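Long-range contacts in uncharacterized protein (Clostridium leptum, PDB 4PW1), which is of unknown function but adopts an unusual fold in which alpha-helices surround a nine-stranded antiparallel beta-sheet: residues 29-34 / 78-84; 139-144 / 205-209. All coordinates share one frame; numbering follows the deposited sequence.

Overall arrangement
Contact 1 and contact 2 lie on opposite sides of the chain's centre, their own centres 28 Å apart and their nearest atoms about 11 Å apart, so they do not touch. In contact 1 the loop 29-34 lies over strand 80-89, towards one end of the antiparallel sheet. In contact 2, 139-144, where helix 122-141 runs out, meets 205-209 of helix 198-210, whose Val208 also rests on strand 233-239. Along the sequence contact 1 closes before contact 2 opens. No active site is known for this protein; contact 1 joins a loop to the sheet and contact 2 joins two of the helices around it.

Contact 1: 29-34 / 78-84; sequences YPWNLY and QDLRFLK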
ATOM      1  N   TYR B  29      -0.983   8.943  -1.088  1.00 17.49           N
ATOM      2  CA  TYR B  29      -0.511  10.230  -0.609  1.00 18.73           C
ATOM      3  C   TYR B  29      -1.740  11.137  -0.413  1.00 18.86           C
ATOM      4  O   TYR B  29      -2.643  11.147  -1.254  1.00 14.97           O
ATOM      5  CB  TYR B  29       0.524  10.832  -1.573  1.00 21.32           C
ATOM      6  CG  TYR B  29       0.926  12.249  -1.173  1.00 20.69           C
ATOM      7  CD1 TYR B  29       1.969  12.475  -0.251  1.00 19.33           C
ATOM      8  CD2 TYR B  29       0.216  13.347  -1.676  1.00 17.91           C
ATOM      9  CE1 TYR B  29       2.325  13.753   0.130  1.00 21.34           C
ATOM     10  CE2 TYR B  29       0.563  14.634  -1.300  1.00 18.77           C
ATOM     11  CZ  TYR B  29       1.600  14.834  -0.411  1.00 20.74           C
ATOM     12  OH  TYR B  29       1.865  16.095  -0.013  1.00 23.33           O
ATOM     13  N   PRO B  30      -1.814  11.849   0.722  1.00 18.66           N
ATOM     14  CA  PRO B  30      -0.863  11.978   1.810  1.00 18.14           C
ATOM     15  C   PRO B  30      -1.259  11.185   3.071  1.00 17.66           C
ATOM     16  O   PRO B  30      -0.753  11.474   4.155  1.00 18.70           O
ATOM     17  CB  PRO B  30      -0.923  13.486   2.118  1.00 18.97           C
ATOM     18  CG  PRO B  30      -2.379  13.795   1.959  1.00 18.63           C
ATOM     19  CD  PRO B  30      -2.867  12.873   0.835  1.00 19.85           C
ATOM     20  N   TRP B  31      -2.107  10.181   2.919  1.00 17.36           N
ATOM     21  CA  TRP B  31      -2.555   9.383   4.056  1.00 18.12           C
ATOM     22  C   TRP B  31      -1.415   8.612   4.694  1.00 17.75           C
ATOM     23  O   TRP B  31      -1.516   8.256   5.854  1.00 17.54           O
ATOM     24  CB  TRP B  31      -3.749   8.491   3.695  1.00 18.16           C
ATOM     25  CG  TRP B  31      -4.920   9.355   3.310  1.00 18.71           C
ATOM     26  CD1 TRP B  31      -5.285   9.728   2.063  1.00 19.93           C
ATOM     27  CD2 TRP B  31      -5.792  10.033   4.200  1.00 18.67           C
ATOM     28  NE1 TRP B  31      -6.383  10.546   2.119  1.00 19.61           N
ATOM     29  CE2 TRP B  31      -6.706  10.754   3.424  1.00 19.84           C
ATOM     30  CE3 TRP B  31      -5.894  10.098   5.589  1.00 20.17           C
ATOM     31  CZ2 TRP B  31      -7.686  11.553   3.985  1.00 20.18           C
ATOM     32  CZ3 TRP B  31      -6.905  10.852   6.147  1.00 18.24           C
ATOM     33  CH2 TRP B  31      -7.780  11.564   5.346  1.00 20.56           C
ATOM     34  N   ASN B  32      -0.314   8.430   3.988  1.00 19.07           N
ATOM     35  CA  ASN B  32       0.876   7.845   4.594  1.00 25.86           C
ATOM     36  C   ASN B  32       1.455   8.755   5.680  1.00 25.12           C
ATOM     37  O   ASN B  32       2.228   8.303   6.514  1.00 19.18           O
ATOM     38  CB  ASN B  32       1.953   7.562   3.538  1.00 27.41           C
ATOM     39  CG  ASN B  32       2.261   8.804   2.703  1.00 23.29           C
ATOM     40  OD1 ASN B  32       1.351   9.459   2.176  1.00 22.98           O
ATOM     41  ND2 ASN B  32       3.519   9.141   2.595  1.00 23.46           N
ATOM     42  N   LEU B  33       1.112  10.033   5.654  1.00 20.76           N
ATOM     43  CA  LEU B  33       1.654  10.980   6.628  1.00 22.17           C
ATOM     44  C   LEU B  33       0.695  11.231   7.767  1.00 23.36           C
ATOM     45  O   LEU B  33       1.026  11.945   8.683  1.00 23.75           O
ATOM     46  CB  LEU B  33       1.980  12.294   5.934  1.00 23.27           C
ATOM     47  CG  LEU B  33       2.989  12.159   4.785  1.00 24.06           C
ATOM     48  CD1 LEU B  33       3.172  13.498   4.102  1.00 25.86           C
ATOM     49  CD2 LEU B  33       4.346  11.641   5.268  1.00 25.38           C
ATOM     50  N   TYR B  34      -0.499  10.633   7.710  1.00 22.25           N
ATOM     51  CA  TYR B  34      -1.521  10.809   8.722  1.00 22.45           C
ATOM     52  C   TYR B  34      -1.107  10.022   9.969  1.00 26.93           C
ATOM     53  O   TYR B  34      -0.729   8.843   9.859  1.00 26.00           O
ATOM     54  CB  TYR B  34      -2.836  10.274   8.192  1.00 21.05           C
ATOM     55  CG  TYR B  34      -3.992  10.374   9.130  1.00 23.93           C
ATOM     56  CD1 TYR B  34      -4.737  11.554   9.216  1.00 24.56           C
ATOM     57  CD2 TYR B  34      -4.338   9.304   9.959  1.00 22.73           C
ATOM     58  CE1 TYR B  34      -5.776  11.658  10.095  1.00 24.64           C
ATOM     59  CE2 TYR B  34      -5.389   9.403  10.819  1.00 23.98           C
ATOM     60  CZ  TYR B  34      -6.095  10.586  10.885  1.00 26.71           C
ATOM     61  OH  TYR B  34      -7.141  10.713  11.767  1.00 34.38           O
ATOM     62  N   GLN B  78       2.848  19.014   9.781  1.00 26.43           N
ATOM     63  CA  GLN B  78       3.491  18.890   8.488  1.00 27.80           C
ATOM     64  C   GLN B  78       2.891  19.795   7.377  1.00 28.36           C
ATOM     65  O   GLN B  78       3.288  19.685   6.239  1.00 27.49           O
ATOM     66  CB  GLN B  78       3.439  17.436   8.058  1.00 28.21           C
ATOM     67  CG  GLN B  78       4.194  16.524   9.012  1.00 39.98           C
ATOM     68  CD  GLN B  78       4.075  15.063   8.609  1.00 50.72           C
ATOM     69  OE1 GLN B  78       3.368  14.278   9.247  1.00 61.61           O
ATOM     70  NE2 GLN B  78       4.723  14.706   7.515  1.00 54.56           N
ATOM     71  N   ASP B  79       1.977  20.695   7.719  1.00 26.59           N
ATOM     72  CA  ASP B  79       1.258  21.548   6.752  1.00 26.71           C
ATOM     73  C   ASP B  79       0.325  20.743   5.844  1.00 22.49           C
ATOM     74  O   ASP B  79       0.362  20.822   4.612  1.00 26.13           O
ATOM     75  CB  ASP B  79       2.195  22.464   5.952  1.00 30.86           C
ATOM     76  CG  ASP B  79       1.539  23.812   5.581  1.00 35.01           C
ATOM     77  OD1 ASP B  79       0.426  24.185   6.070  1.00 38.81           O
ATOM     78  OD2 ASP B  79       2.173  24.516   4.773  1.00 44.07           O
ATOM     79  N   LEU B  80      -0.517  19.945   6.487  1.00 21.35           N
ATOM     80  CA  LEU B  80      -1.497  19.118   5.806  1.00 21.58           C
ATOM     81  C   LEU B  80      -2.785  19.368   6.523  1.00 19.03           C
ATOM     82  O   LEU B  80      -2.791  19.600   7.734  1.00 20.30           O
ATOM     83  CB  LEU B  80      -1.115  17.622   5.917  1.00 22.09           C
ATOM     84  CG  LEU B  80       0.246  17.267   5.314  1.00 25.50           C
ATOM     85  CD1 LEU B  80       0.663  15.841   5.685  1.00 24.75           C
ATOM     86  CD2 LEU B  80       0.212  17.415   3.819  1.00 25.38           C
ATOM     87  N   ARG B  81      -3.871  19.275   5.787  1.00 18.38           N
ATOM     88  CA  ARG B  81      -5.197  19.260   6.360  1.00 20.69           C
ATOM     89  C   ARG B  81      -5.932  18.011   5.856  1.00 20.14           C
ATOM     90  O   ARG B  81      -5.995  17.769   4.654  1.00 19.25           O
ATOM     91  CB  ARG B  81      -5.911  20.552   5.936  1.00 22.12           C
ATOM     92  CG  ARG B  81      -5.306  21.748   6.694  1.00 25.70           C
ATOM     93  CD  ARG B  81      -5.396  23.017   5.919  1.00 31.47           C
ATOM     94  NE  ARG B  81      -4.965  24.170   6.719  1.00 26.62           N
ATOM     95  CZ  ARG B  81      -3.714  24.593   6.840  1.00 26.68           C
ATOM     96  NH1 ARG B  81      -2.683  23.926   6.312  1.00 27.38           N
ATOM     97  NH2 ARG B  81      -3.479  25.646   7.604  1.00 25.62           N
ATOM     98  N   PHE B  82      -6.484  17.234   6.780  1.00 19.11           N
ATOM     99  CA  PHE B  82      -7.168  16.016   6.469  1.00 18.21           C
ATOM    100  C   PHE B  82      -8.624  16.076   6.874  1.00 18.08           C
ATOM    101  O   PHE B  82      -8.951  16.433   8.002  1.00 16.13           O
ATOM    102  CB  PHE B  82      -6.574  14.849   7.246  1.00 18.69           C
ATOM    103  CG  PHE B  82      -5.150  14.523   6.927  1.00 20.30           C
ATOM    104  CD1 PHE B  82      -4.836  13.623   5.929  1.00 20.61           C
ATOM    105  CD2 PHE B  82      -4.109  15.065   7.682  1.00 21.61           C
ATOM    106  CE1 PHE B  82      -3.531  13.288   5.684  1.00 18.02           C
ATOM    107  CE2 PHE B  82      -2.804  14.696   7.450  1.00 21.40           C
ATOM    108  CZ  PHE B  82      -2.514  13.823   6.440  1.00 20.96           C
ATOM    109  N   LEU B  83      -9.488  15.614   5.969  1.00 17.86           N
ATOM    110  CA  LEU B  83     -10.881  15.270   6.291  1.00 15.98           C
ATOM    111  C   LEU B  83     -11.037  13.788   6.119  1.00 17.44           C
ATOM    112  O   LEU B  83     -11.012  13.274   4.985  1.00 18.34           O
ATOM    113  CB  LEU B  83     -11.784  15.993   5.324  1.00 16.21           C
ATOM    114  CG  LEU B  83     -13.262  15.755   5.544  1.00 18.93           C
ATOM    115  CD1 LEU B  83     -13.708  16.452   6.809  1.00 21.47           C
ATOM    116  CD2 LEU B  83     -14.035  16.285   4.344  1.00 20.73           C
ATOM    117  N   LYS B  84     -11.153  13.082   7.228  1.00 18.13           N
ATOM    118  CA  LYS B  84     -11.140  11.629   7.238  1.00 18.55           C
ATOM    119  C   LYS B  84     -12.522  11.057   7.485  1.00 17.54           C
ATOM    120  O   LYS B  84     -13.129  11.304   8.509  1.00 17.09           O
ATOM    121  CB  LYS B  84     -10.218  11.094   8.318  1.00 21.33           C
ATOM    122  CG  LYS B  84      -9.904   9.589   8.176  1.00 25.37           C
ATOM    123  CD  LYS B  84      -9.174   9.128   9.432  1.00 31.53           C
ATOM    124  CE  LYS B  84      -8.444   7.821   9.246  1.00 41.81           C
ATOM    125  NZ  LYS B  84      -9.383   6.750   8.917  1.00 46.23           N
TER
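An aromatic cluster of Trp31, Tyr34 and Phe82 fastens the loop 29-34, with its single 3-10 turn, onto the start of strand 80-89. Phe82 touches both loop aromatics. Its CB already points at the loop, and with CG anti to the carbonyl carbon (chi1 -64°) the ring reaches Tyr34 and Trp31, both on the same side of its plane. Tyr34 comes at one face edge-first: CD1 sits over the ring centre, 3.8 Å from Phe82 CG, in an edge-to-face pair with planes at 81°. CB of Tyr34 lies over the same ring, adding a CH-pi contact. Trp31 meets Phe82 less squarely, its six-membered ring tilted 51° from the phenyl plane, with CZ3 only 3.5 Å from Phe82 CD1, which lies over the indole face towards the rim. At the phenyl edge, in plane, sits Pro30 O, 3.7 Å from Phe82 CE1; this carbonyl already accepts a hydrogen bond from Leu33 N, while Pro30 itself follows a cis peptide bond.

Aliphatic contacts extend the patch along the strand. Leu33 CD1 packs at 3.8 Å on Leu80 CD1, the two side chains crossing at about a right angle. Beyond Phe82, Lys84 passes its CG by Trp31 CZ3 and its CD by Tyr34 OH, the latter pair 3.5 Å apart. Tyr34 OH has a weak hydrogen bond to Arg74 on the adjoining strand, and Trp31 makes an edge-to-face pair with Tyr109 two strands away from 80-89. At the start of the strand Asp79 and Leu80 both face Ser76, a G1 beta bulge.

Tyr29 adds polar ties to the sheet, at Ser249 and Asp103. Between the two segments themselves, ring and aliphatic packing dominates, so this contact depends mainly on how the rings fit around Phe82.

Contact 2: 139-144 / 205-209; sequences FLSDPL and WELVL
Phe139 and Trp205 bring together two helices of the layer around the antiparallel sheet: the C-terminal end of helix 122-141, with the turn that follows it, packs against residues 205-209, near the end of helix 198-210. Their rings form an offset edge-to-face pair, the phenyl edge directed at the face of the five-membered indole ring, with centroids 5.3 Å apart and planes at 83°. Both side chains are extended away from their backbone nitrogens (chi1 180° for Trp205), and this carries the rings into the gap between the helices.

Apolar packing continues from the same phenyl ring. Its CE2 touches Val208 CG1 at 3.6 Å, and it also nears CA of Leu209 at its edge. Pro143, in the turn, lays CB over one face of the Phe139 ring and presents that same atom to Leu209 CD1 at 3.9 Å and to the indole at CZ2. Leu144 crosses the indole at about a right angle, CD2 lying 3.9 Å from Trp205 CZ2. Leu140 reaches the backbone of the other helix, its CD2 beside Leu209 O. Phe178 of helix 173-190 meets Phe139 and also touches Val208, so a third helix backs the interface.

One hydrogen bond crosses between the segments, from a side chain to a main-chain carbonyl. It ties the indole to the turn after Asp142, the first residue to leave helical geometry, and should help fix the rotation of the Trp205 ring. Trp205 NE1 donates to Pro143 O over 2.9 Å, almost straight at 176°; the oxygen lies in the indole plane, whereas the nitrogen sits well above the plane of the proline carbonyl.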
ATOM      1  N   PHE B 139      -8.884   9.586 -25.069  1.00 28.71           N
ATOM      2  CA  PHE B 139      -8.287  10.780 -24.503  1.00 30.14           C
ATOM      3  C   PHE B 139      -6.937  11.101 -25.147  1.00 31.12           C
ATOM      4  O   PHE B 139      -6.702  12.258 -25.529  1.00 29.26           O
ATOM      5  CB  PHE B 139      -8.163  10.676 -22.980  1.00 28.09           C
ATOM      6  CG  PHE B 139      -7.331  11.765 -22.354  1.00 26.70           C
ATOM      7  CD1 PHE B 139      -7.878  13.009 -22.088  1.00 28.43           C
ATOM      8  CD2 PHE B 139      -6.019  11.544 -22.029  1.00 26.51           C
ATOM      9  CE1 PHE B 139      -7.122  14.020 -21.518  1.00 30.84           C
ATOM     10  CE2 PHE B 139      -5.259  12.539 -21.448  1.00 28.32           C
ATOM     11  CZ  PHE B 139      -5.809  13.787 -21.193  1.00 28.36           C
ATOM     12  N   LEU B 140      -6.063  10.106 -25.276  1.00 29.16           N
ATOM     13  CA  LEU B 140      -4.763  10.354 -25.894  1.00 30.15           C
ATOM     14  C   LEU B 140      -4.886  10.876 -27.327  1.00 33.40           C
ATOM     15  O   LEU B 140      -4.104  11.731 -27.740  1.00 31.03           O
ATOM     16  CB  LEU B 140      -3.872   9.125 -25.911  1.00 30.35           C
ATOM     17  CG  LEU B 140      -3.454   8.522 -24.579  1.00 31.60           C
ATOM     18  CD1 LEU B 140      -2.675   7.232 -24.850  1.00 32.05           C
ATOM     19  CD2 LEU B 140      -2.651   9.491 -23.726  1.00 30.68           C
ATOM     20  N   SER B 141      -5.876  10.400 -28.072  1.00 32.07           N
ATOM     21  CA  SER B 141      -6.072  10.888 -29.440  1.00 35.68           C
ATOM     22  C   SER B 141      -6.718  12.277 -29.471  1.00 34.26           C
ATOM     23  O   SER B 141      -6.584  12.979 -30.461  1.00 32.41           O
ATOM     24  CB  SER B 141      -6.945   9.918 -30.263  1.00 35.74           C
ATOM     25  OG  SER B 141      -8.315  10.075 -29.885  1.00 40.18           O
ATOM     26  N   ASP B 142      -7.433  12.661 -28.417  1.00 30.47           N
ATOM     27  CA  ASP B 142      -8.132  13.943 -28.395  1.00 30.68           C
ATOM     28  C   ASP B 142      -8.202  14.499 -26.975  1.00 29.58           C
ATOM     29  O   ASP B 142      -9.249  14.438 -26.302  1.00 29.30           O
ATOM     30  CB  ASP B 142      -9.517  13.775 -28.994  1.00 34.37           C
ATOM     31  CG  ASP B 142     -10.237  15.105 -29.211  1.00 40.11           C
ATOM     32  OD1 ASP B 142      -9.626  16.197 -29.039  1.00 42.24           O
ATOM     33  OD2 ASP B 142     -11.436  15.061 -29.526  1.00 47.96           O
ATOM     34  N   PRO B 143      -7.082  15.043 -26.493  1.00 27.87           N
ATOM     35  CA  PRO B 143      -7.023  15.352 -25.067  1.00 25.79           C
ATOM     36  C   PRO B 143      -7.629  16.693 -24.685  1.00 26.81           C
ATOM     37  O   PRO B 143      -7.730  16.980 -23.500  1.00 26.72           O
ATOM     38  CB  PRO B 143      -5.523  15.322 -24.765  1.00 26.26           C
ATOM     39  CG  PRO B 143      -4.869  15.652 -26.048  1.00 27.67           C
ATOM     40  CD  PRO B 143      -5.770  15.152 -27.143  1.00 28.94           C
ATOM     41  N   LEU B 144      -8.004  17.502 -25.665  1.00 28.55           N
ATOM     42  CA  LEU B 144      -8.731  18.766 -25.440  1.00 34.00           C
ATOM     43  C   LEU B 144      -9.986  18.792 -26.331  1.00 38.19           C
ATOM     44  O   LEU B 144     -10.075  19.586 -27.252  1.00 38.22           O
ATOM     45  CB  LEU B 144      -7.849  19.961 -25.803  1.00 32.83           C
ATOM     46  CG  LEU B 144      -6.645  20.179 -24.905  1.00 34.98           C
ATOM     47  CD1 LEU B 144      -5.819  21.351 -25.404  1.00 40.50           C
ATOM     48  CD2 LEU B 144      -7.086  20.436 -23.464  1.00 38.72           C
ATOM     49  N   TRP B 205      -3.781  16.611 -15.934  1.00 19.79           N
ATOM     50  CA  TRP B 205      -3.970  16.341 -17.335  1.00 20.00           C
ATOM     51  C   TRP B 205      -2.712  15.803 -17.983  1.00 21.80           C
ATOM     52  O   TRP B 205      -2.754  14.801 -18.727  1.00 20.65           O
ATOM     53  CB  TRP B 205      -4.432  17.644 -17.981  1.00 22.36           C
ATOM     54  CG  TRP B 205      -4.688  17.640 -19.405  1.00 20.79           C
ATOM     55  CD1 TRP B 205      -5.844  17.259 -20.037  1.00 21.81           C
ATOM     56  CD2 TRP B 205      -3.785  18.046 -20.419  1.00 22.53           C
ATOM     57  NE1 TRP B 205      -5.717  17.453 -21.399  1.00 21.23           N
ATOM     58  CE2 TRP B 205      -4.459  17.926 -21.656  1.00 23.99           C
ATOM     59  CE3 TRP B 205      -2.483  18.563 -20.414  1.00 23.37           C
ATOM     60  CZ2 TRP B 205      -3.865  18.317 -22.858  1.00 24.93           C
ATOM     61  CZ3 TRP B 205      -1.876  18.884 -21.625  1.00 24.53           C
ATOM     62  CH2 TRP B 205      -2.568  18.765 -22.821  1.00 24.02           C
ATOM     63  N   GLU B 206      -1.587  16.471 -17.723  1.00 22.69           N
ATOM     64  CA  GLU B 206      -0.329  16.094 -18.331  1.00 24.56           C
ATOM     65  C   GLU B 206       0.128  14.672 -17.906  1.00 23.63           C
ATOM     66  O   GLU B 206       0.682  13.925 -18.714  1.00 23.71           O
ATOM     67  CB  GLU B 206       0.776  17.092 -17.999  1.00 29.37           C
ATOM     68  CG  GLU B 206       2.082  16.829 -18.734  1.00 31.11           C
ATOM     69  CD  GLU B 206       3.209  17.693 -18.224  1.00 40.04           C
ATOM     70  OE1 GLU B 206       3.564  17.437 -17.064  1.00 40.88           O
ATOM     71  OE2 GLU B 206       3.717  18.631 -18.938  1.00 42.76           O
ATOM     72  N   LEU B 207      -0.081  14.312 -16.654  1.00 21.21           N
ATOM     73  CA  LEU B 207       0.268  12.969 -16.244  1.00 22.77           C
ATOM     74  C   LEU B 207      -0.505  11.912 -17.000  1.00 22.19           C
ATOM     75  O   LEU B 207       0.093  10.928 -17.501  1.00 24.11           O
ATOM     76  CB  LEU B 207      -0.006  12.763 -14.784  1.00 24.93           C
ATOM     77  CG  LEU B 207       1.068  13.365 -13.911  1.00 29.14           C
ATOM     78  CD1 LEU B 207       0.523  13.427 -12.494  1.00 35.00           C
ATOM     79  CD2 LEU B 207       2.355  12.570 -14.023  1.00 28.86           C
ATOM     80  N   VAL B 208      -1.807  12.116 -17.153  1.00 20.44           N
ATOM     81  CA  VAL B 208      -2.592  11.132 -17.876  1.00 21.74           C
ATOM     82  C   VAL B 208      -2.169  11.094 -19.353  1.00 24.11           C
ATOM     83  O   VAL B 208      -2.175  10.037 -20.013  1.00 23.14           O
ATOM     84  CB  VAL B 208      -4.098  11.393 -17.721  1.00 22.23           C
ATOM     85  CG1 VAL B 208      -4.914  10.409 -18.547  1.00 23.33           C
ATOM     86  CG2 VAL B 208      -4.482  11.259 -16.287  1.00 25.05           C
ATOM     87  N   LEU B 209      -1.786  12.248 -19.890  1.00 23.99           N
ATOM     88  CA  LEU B 209      -1.457  12.319 -21.299  1.00 24.60           C
ATOM     89  C   LEU B 209      -0.118  11.688 -21.594  1.00 26.61           C
ATOM     90  O   LEU B 209       0.052  11.060 -22.635  1.00 24.50           O
ATOM     91  CB  LEU B 209      -1.404  13.788 -21.729  1.00 26.98           C
ATOM     92  CG  LEU B 209      -1.067  14.095 -23.164  1.00 31.87           C
ATOM     93  CD1 LEU B 209      -2.134  13.567 -24.095  1.00 34.99           C
ATOM     94  CD2 LEU B 209      -0.911  15.606 -23.344  1.00 37.58           C
TER